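Local atomic coordinates of glycoprotein E (Human herpesvirus 1, PDB entry 2GIY), a protein that pairs with gI to form a receptor for the Fc part of host IgG and to drive cell-to-cell spread of the virus in epithelial cells. Residues F54-Y66 / S80-T92. Sequence-based numbering, arbitrary orientation.
Sequences FDVPTSCAEMRIY and SPADAPCAASTWT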
ATOM      1  N   PHE A  54      16.800  -8.226  -9.120  1.00  9.87           N
ATOM      2  CA  PHE A  54      17.403  -9.352  -8.420  1.00  9.75           C
ATOM      3  C   PHE A  54      17.446 -10.606  -9.273  1.00 10.89           C
ATOM      4  O   PHE A  54      16.458 -10.976  -9.917  1.00  9.57           O
ATOM      5  CB  PHE A  54      16.630  -9.645  -7.130  1.00  9.77           C
ATOM      6  CG  PHE A  54      16.736  -8.555  -6.099  1.00 10.18           C
ATOM      7  CD1 PHE A  54      17.785  -8.542  -5.184  1.00 13.03           C
ATOM      8  CD2 PHE A  54      15.795  -7.533  -6.054  1.00  9.76           C
ATOM      9  CE1 PHE A  54      17.897  -7.521  -4.236  1.00 11.69           C
ATOM     10  CE2 PHE A  54      15.895  -6.507  -5.113  1.00 11.43           C
ATOM     11  CZ  PHE A  54      16.952  -6.501  -4.200  1.00 10.46           C
ATOM     12  N   ASP A  55      18.605 -11.250  -9.278  1.00  8.90           N
ATOM     13  CA  ASP A  55      18.795 -12.490 -10.017  1.00 10.78           C
ATOM     14  C   ASP A  55      17.920 -13.570  -9.380  1.00 10.65           C
ATOM     15  O   ASP A  55      17.808 -13.647  -8.150  1.00 11.67           O
ATOM     16  CB  ASP A  55      20.267 -12.911  -9.948  1.00 10.61           C
ATOM     17  CG  ASP A  55      20.513 -14.285 -10.549  1.00 12.93           C
ATOM     18  OD1 ASP A  55      20.496 -14.409 -11.789  1.00 11.92           O
ATOM     19  OD2 ASP A  55      20.721 -15.243  -9.773  1.00 12.33           O
ATOM     20  N   VAL A  56      17.291 -14.389 -10.218  1.00 11.11           N
ATOM     21  CA  VAL A  56      16.443 -15.479  -9.746  1.00 10.94           C
ATOM     22  C   VAL A  56      17.027 -16.793 -10.264  1.00 10.83           C
ATOM     23  O   VAL A  56      16.774 -17.195 -11.399  1.00 10.59           O
ATOM     24  CB  VAL A  56      14.982 -15.323 -10.249  1.00 10.94           C
ATOM     25  CG1 VAL A  56      14.122 -16.493  -9.749  1.00 10.90           C
ATOM     26  CG2 VAL A  56      14.397 -14.011  -9.739  1.00 11.60           C
ATOM     27  N   PRO A  57      17.840 -17.468  -9.437  1.00 10.87           N
ATOM     28  CA  PRO A  57      18.446 -18.734  -9.857  1.00 11.39           C
ATOM     29  C   PRO A  57      17.418 -19.789 -10.242  1.00 11.75           C
ATOM     30  O   PRO A  57      16.340 -19.867  -9.662  1.00 12.29           O
ATOM     31  CB  PRO A  57      19.258 -19.151  -8.634  1.00 11.91           C
ATOM     32  CG  PRO A  57      19.667 -17.831  -8.040  1.00 12.41           C
ATOM     33  CD  PRO A  57      18.376 -17.039  -8.133  1.00 11.66           C
ATOM     34  N   THR A  58      17.777 -20.597 -11.228  1.00 11.71           N
ATOM     35  CA  THR A  58      16.926 -21.672 -11.716  1.00 13.73           C
ATOM     36  C   THR A  58      16.601 -22.664 -10.600  1.00 14.88           C
ATOM     37  O   THR A  58      15.506 -23.230 -10.559  1.00 16.21           O
ATOM     38  CB  THR A  58      17.635 -22.432 -12.854  1.00 12.29           C
ATOM     39  OG1 THR A  58      17.980 -21.510 -13.895  1.00 13.03           O
ATOM     40  CG2 THR A  58      16.740 -23.528 -13.413  1.00 14.52           C
ATOM     41  N   SER A  59      17.554 -22.865  -9.695  1.00 15.53           N
ATOM     42  CA  SER A  59      17.383 -23.805  -8.592  1.00 17.08           C
ATOM     43  C   SER A  59      16.590 -23.276  -7.398  1.00 17.76           C
ATOM     44  O   SER A  59      16.382 -23.998  -6.425  1.00 20.51           O
ATOM     45  CB  SER A  59      18.751 -24.319  -8.123  1.00 18.48           C
ATOM     46  OG  SER A  59      19.649 -23.250  -7.898  1.00 18.08           O
ATOM     47  N   CYS A  60      16.151 -22.023  -7.460  1.00 16.46           N
ATOM     48  CA  CYS A  60      15.353 -21.464  -6.376  1.00 16.06           C
ATOM     49  C   CYS A  60      13.908 -21.903  -6.551  1.00 17.03           C
ATOM     50  O   CYS A  60      13.364 -21.843  -7.656  1.00 16.35           O
ATOM     51  CB  CYS A  60      15.413 -19.933  -6.377  1.00 17.16           C
ATOM     52  SG  CYS A  60      16.994 -19.247  -5.804  1.00 18.31           S
ATOM     53  N   ALA A  61      13.292 -22.353  -5.462  1.00 16.70           N
ATOM     54  CA  ALA A  61      11.899 -22.781  -5.499  1.00 17.56           C
ATOM     55  C   ALA A  61      11.053 -21.518  -5.524  1.00 16.89           C
ATOM     56  O   ALA A  61      10.006 -21.459  -6.163  1.00 17.70           O
ATOM     57  CB  ALA A  61      11.567 -23.610  -4.263  1.00 18.09           C
ATOM     58  N   GLU A  62      11.528 -20.502  -4.816  1.00 17.75           N
ATOM     59  CA  GLU A  62      10.836 -19.228  -4.745  1.00 18.68           C
ATOM     60  C   GLU A  62      11.795 -18.159  -4.254  1.00 17.68           C
ATOM     61  O   GLU A  62      12.816 -18.462  -3.634  1.00 17.78           O
ATOM     62  CB  GLU A  62       9.648 -19.330  -3.789  1.00 22.52           C
ATOM     63  CG  GLU A  62      10.001 -19.936  -2.443  1.00 27.77           C
ATOM     64  CD  GLU A  62       8.799 -20.053  -1.528  1.00 30.38           C
ATOM     65  OE1 GLU A  62       7.784 -20.644  -1.953  1.00 30.41           O
ATOM     66  OE2 GLU A  62       8.875 -19.553  -0.384  1.00 32.60           O
ATOM     67  N   MET A  63      11.467 -16.906  -4.547  1.00 15.80           N
ATOM     68  CA  MET A  63      12.289 -15.790  -4.108  1.00 14.33           C
ATOM     69  C   MET A  63      11.672 -15.273  -2.824  1.00 15.04           C
ATOM     70  O   MET A  63      10.455 -15.282  -2.674  1.00 15.63           O
ATOM     71  CB  MET A  63      12.301 -14.680  -5.164  1.00 13.96           C
ATOM     72  CG  MET A  63      13.108 -15.018  -6.408  1.00 16.95           C
ATOM     73  SD  MET A  63      14.850 -15.264  -6.004  1.00 17.58           S
ATOM     74  CE  MET A  63      15.289 -13.630  -5.470  1.00 17.32           C
ATOM     75  N   ARG A  64      12.507 -14.834  -1.894  1.00 14.75           N
ATOM     76  CA  ARG A  64      12.004 -14.307  -0.640  1.00 15.76           C
ATOM     77  C   ARG A  64      12.466 -12.872  -0.445  1.00 15.33           C
ATOM     78  O   ARG A  64      13.660 -12.585  -0.484  1.00 14.21           O
ATOM     79  CB  ARG A  64      12.466 -15.188   0.519  1.00 19.35           C
ATOM     80  CG  ARG A  64      12.023 -16.626   0.344  1.00 22.16           C
ATOM     81  CD  ARG A  64      12.079 -17.413   1.628  1.00 26.96           C
ATOM     82  NE  ARG A  64      11.612 -18.781   1.413  1.00 32.29           N
ATOM     83  CZ  ARG A  64      11.359 -19.647   2.387  1.00 34.81           C
ATOM     84  NH1 ARG A  64      11.526 -19.289   3.653  1.00 35.89           N
ATOM     85  NH2 ARG A  64      10.940 -20.872   2.094  1.00 36.78           N
ATOM     86  N   ILE A  65      11.503 -11.975  -0.257  1.00 13.31           N
ATOM     87  CA  ILE A  65      11.789 -10.561  -0.057  1.00 13.36           C
ATOM     88  C   ILE A  65      11.759 -10.260   1.440  1.00 14.09           C
ATOM     89  O   ILE A  65      10.734 -10.449   2.091  1.00 14.57           O
ATOM     90  CB  ILE A  65      10.730  -9.672  -0.786  1.00 13.53           C
ATOM     91  CG1 ILE A  65      10.775  -9.939  -2.295  1.00 14.99           C
ATOM     92  CG2 ILE A  65      10.997  -8.195  -0.504  1.00 14.59           C
ATOM     93  CD1 ILE A  65       9.609  -9.341  -3.073  1.00 12.26           C
ATOM     94  N   TYR A  66      12.891  -9.820   1.984  1.00 13.44           N
ATOM     95  CA  TYR A  66      12.979  -9.485   3.401  1.00 14.41           C
ATOM     96  C   TYR A  66      12.524  -8.026   3.550  1.00 14.22           C
ATOM     97  O   TYR A  66      13.335  -7.108   3.480  1.00 13.83           O
ATOM     98  CB  TYR A  66      14.425  -9.626   3.896  1.00 14.38           C
ATOM     99  CG  TYR A  66      14.962 -11.051   4.002  1.00 14.23           C
ATOM    100  CD1 TYR A  66      14.225 -12.148   3.552  1.00 14.02           C
ATOM    101  CD2 TYR A  66      16.222 -11.288   4.550  1.00 14.05           C
ATOM    102  CE1 TYR A  66      14.741 -13.459   3.649  1.00 15.33           C
ATOM    103  CE2 TYR A  66      16.743 -12.581   4.651  1.00 13.61           C
ATOM    104  CZ  TYR A  66      16.003 -13.655   4.202  1.00 15.26           C
ATOM    105  OH  TYR A  66      16.539 -14.922   4.306  1.00 18.42           O
ATOM    106  N   SER A  80      23.923 -10.486   4.474  1.00 12.95           N
ATOM    107  CA  SER A  80      24.163 -11.914   4.264  1.00 12.50           C
ATOM    108  C   SER A  80      22.877 -12.680   4.557  1.00 14.11           C
ATOM    109  O   SER A  80      22.770 -13.382   5.569  1.00 13.69           O
ATOM    110  CB  SER A  80      25.286 -12.409   5.187  1.00 13.75           C
ATOM    111  OG  SER A  80      26.507 -11.727   4.932  1.00 13.55           O
ATOM    112  N   PRO A  81      21.881 -12.563   3.667  1.00 14.08           N
ATOM    113  CA  PRO A  81      20.598 -13.249   3.849  1.00 13.55           C
ATOM    114  C   PRO A  81      20.700 -14.762   3.981  1.00 15.09           C
ATOM    115  O   PRO A  81      21.370 -15.432   3.194  1.00 16.19           O
ATOM    116  CB  PRO A  81      19.791 -12.812   2.626  1.00 13.50           C
ATOM    117  CG  PRO A  81      20.843 -12.600   1.588  1.00 12.26           C
ATOM    118  CD  PRO A  81      21.941 -11.899   2.353  1.00 12.23           C
ATOM    119  N   ALA A  82      20.016 -15.293   4.986  1.00 15.50           N
ATOM    120  CA  ALA A  82      20.033 -16.724   5.246  1.00 17.37           C
ATOM    121  C   ALA A  82      19.497 -17.556   4.093  1.00 17.54           C
ATOM    122  O   ALA A  82      19.912 -18.693   3.911  1.00 17.82           O
ATOM    123  CB  ALA A  82      19.232 -17.028   6.509  1.00 20.30           C
ATOM    124  N   ASP A  83      18.590 -16.994   3.299  1.00 16.29           N
ATOM    125  CA  ASP A  83      18.000 -17.764   2.215  1.00 18.53           C
ATOM    126  C   ASP A  83      18.761 -17.978   0.911  1.00 20.92           C
ATOM    127  O   ASP A  83      18.286 -17.621  -0.169  1.00 17.80           O
ATOM    128  CB  ASP A  83      16.591 -17.241   1.937  1.00 18.72           C
ATOM    129  CG  ASP A  83      15.597 -17.729   2.971  1.00 21.22           C
ATOM    130  OD1 ASP A  83      15.329 -18.948   2.989  1.00 22.07           O
ATOM    131  OD2 ASP A  83      15.103 -16.911   3.774  1.00 20.77           O
ATOM    132  N   ALA A  84      19.930 -18.612   1.029  1.00 24.33           N
ATOM    133  CA  ALA A  84      20.768 -18.944  -0.120  1.00 19.68           C
ATOM    134  C   ALA A  84      20.758 -17.785  -1.114  1.00 19.52           C
ATOM    135  O   ALA A  84      20.712 -16.623  -0.693  1.00 23.97           O
ATOM    136  CB  ALA A  84      20.237 -20.231  -0.746  1.00 26.08           C
ATOM    137  N   PRO A  85      20.817 -18.062  -2.435  1.00 16.72           N
ATOM    138  CA  PRO A  85      20.798 -16.927  -3.362  1.00 14.17           C
ATOM    139  C   PRO A  85      19.375 -16.605  -3.832  1.00 13.97           C
ATOM    140  O   PRO A  85      19.185 -16.027  -4.908  1.00 14.27           O
ATOM    141  CB  PRO A  85      21.665 -17.421  -4.510  1.00 13.03           C
ATOM    142  CG  PRO A  85      21.236 -18.851  -4.609  1.00 13.37           C
ATOM    143  CD  PRO A  85      21.238 -19.287  -3.145  1.00 13.83           C
ATOM    144  N   CYS A  86      18.386 -16.983  -3.025  1.00 13.37           N
ATOM    145  CA  CYS A  86      16.980 -16.759  -3.359  1.00 14.77           C
ATOM    146  C   CYS A  86      16.350 -15.670  -2.511  1.00 14.40           C
ATOM    147  O   CYS A  86      15.149 -15.713  -2.246  1.00 16.16           O
ATOM    148  CB  CYS A  86      16.174 -18.043  -3.150  1.00 15.56           C
ATOM    149  SG  CYS A  86      16.955 -19.550  -3.804  1.00 18.40           S
ATOM    150  N   ALA A  87      17.141 -14.692  -2.091  1.00 13.78           N
ATOM    151  CA  ALA A  87      16.616 -13.625  -1.252  1.00 13.43           C
ATOM    152  C   ALA A  87      16.899 -12.228  -1.783  1.00 14.35           C
ATOM    153  O   ALA A  87      17.952 -11.970  -2.354  1.00 13.75           O
ATOM    154  CB  ALA A  87      17.186 -13.752   0.159  1.00 12.28           C
ATOM    155  N   ALA A  88      15.935 -11.333  -1.586  1.00 14.17           N
ATOM    156  CA  ALA A  88      16.073  -9.935  -1.976  1.00 13.38           C
ATOM    157  C   ALA A  88      16.072  -9.223  -0.624  1.00 14.16           C
ATOM    158  O   ALA A  88      15.022  -9.082   0.010  1.00 14.16           O
ATOM    159  CB  ALA A  88      14.882  -9.498  -2.822  1.00 13.56           C
ATOM    160  N   SER A  89      17.249  -8.803  -0.171  1.00 12.82           N
ATOM    161  CA  SER A  89      17.370  -8.158   1.138  1.00 13.41           C
ATOM    162  C   SER A  89      18.386  -7.031   1.187  1.00 12.60           C
ATOM    163  O   SER A  89      18.478  -6.313   2.184  1.00 11.26           O
ATOM    164  CB  SER A  89      17.756  -9.204   2.186  1.00 13.13           C
ATOM    165  OG  SER A  89      19.030  -9.763   1.886  1.00 15.08           O
ATOM    166  N   THR A  90      19.168  -6.890   0.129  1.00 12.57           N
ATOM    167  CA  THR A  90      20.172  -5.840   0.085  1.00 12.36           C
ATOM    168  C   THR A  90      20.565  -5.638  -1.369  1.00 13.06           C
ATOM    169  O   THR A  90      20.194  -6.434  -2.230  1.00 13.14           O
ATOM    170  CB  THR A  90      21.420  -6.231   0.918  1.00 12.81           C
ATOM    171  OG1 THR A  90      22.251  -5.081   1.112  1.00 12.16           O
ATOM    172  CG2 THR A  90      22.223  -7.316   0.198  1.00 13.12           C
ATOM    173  N   TRP A  91      21.304  -4.574  -1.649  1.00 12.12           N
ATOM    174  CA  TRP A  91      21.717  -4.324  -3.015  1.00 12.89           C
ATOM    175  C   TRP A  91      22.929  -3.413  -3.077  1.00 13.40           C
ATOM    176  O   TRP A  91      23.306  -2.776  -2.091  1.00 13.51           O
ATOM    177  CB  TRP A  91      20.548  -3.711  -3.806  1.00 14.03           C
ATOM    178  CG  TRP A  91      20.019  -2.438  -3.205  1.00 14.43           C
ATOM    179  CD1 TRP A  91      20.435  -1.167  -3.476  1.00 16.06           C
ATOM    180  CD2 TRP A  91      19.011  -2.322  -2.193  1.00 15.15           C
ATOM    181  NE1 TRP A  91      19.750  -0.264  -2.696  1.00 17.18           N
ATOM    182  CE2 TRP A  91      18.868  -0.947  -1.899  1.00 16.85           C
ATOM    183  CE3 TRP A  91      18.211  -3.247  -1.507  1.00 15.70           C
ATOM    184  CZ2 TRP A  91      17.959  -0.472  -0.941  1.00 16.93           C
ATOM    185  CZ3 TRP A  91      17.306  -2.774  -0.553  1.00 16.12           C
ATOM    186  CH2 TRP A  91      17.190  -1.399  -0.283  1.00 15.86           C
ATOM    187  N   THR A  92      23.554  -3.382  -4.243  1.00 12.48           N
ATOM    188  CA  THR A  92      24.708  -2.535  -4.478  1.00 14.12           C
ATOM    189  C   THR A  92      24.300  -1.623  -5.628  1.00 15.64           C
ATOM    190  O   THR A  92      23.917  -0.473  -5.409  1.00 17.52           O
ATOM    191  CB  THR A  92      25.954  -3.373  -4.851  1.00 12.93           C
ATOM    192  OG1 THR A  92      25.630  -4.283  -5.909  1.00 13.94           O
ATOM    193  CG2 THR A  92      26.437  -4.168  -3.633  1.00 13.41           C
TER
HETATM  194  O   HOH W   1      20.918 -15.033  -6.965  1.00 13.72           O
HETATM  195  O   HOH W   2      18.773 -12.772  -5.689  1.00 26.07           O
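Ala-88 sets its methyl squarely over one face of the Phe-54 ring, CB 3.6 Å from the ring centroid and almost on the normal, a clean CH-pi contact. At the edge of that ring, in its plane, Thr-90 O comes to 3.2 Å from Phe-54 CE1. The Tyr-66 ring takes Ala-87 CB over one face, offset toward the rim, while Pro-81 CB packs beside CE2. Asp-83 OD2 lies at its edge, in plane, with the carboxylate turned 73° from the ring. Tyr-66 OH gives a short 2.5 Å bond to the anti side of Asp-83 OD2, 26° out of the carboxylate plane, and accepts a longer, bent one from Asp-83 N (3.1 Å). With CG beside its backbone N (chi1 -57°), Arg-64 passes across Asp-83, whose OD1 lies over the guanidinium face, 3.9 Å from Arg-64 NH1, a long, purely electrostatic salt bridge. Glu-62 OE2 makes a second, to Arg-64 NE at 3.4 Å. Between these groups strands 63-66 and 87-88 run parallel, Ala-88 and Ile-65 facing one side, Ala-87 and Arg-64 the other. With 173-176 they form a small sheet beside the Ig V-like sandwich of the C-terminal domain of the gE ectodomain; 54-66 and 80-92 lie within the Fc-binding region. Three backbone bonds join the pair, among them Ala-88 N to Arg-64 O at 2.8 Å. Cys-86, ending a type II' turn from Asp-83, is disulfide-bonded to Cys-60; nearby, Pro-57 CG rests 3.9 Å from Pro-85 CG.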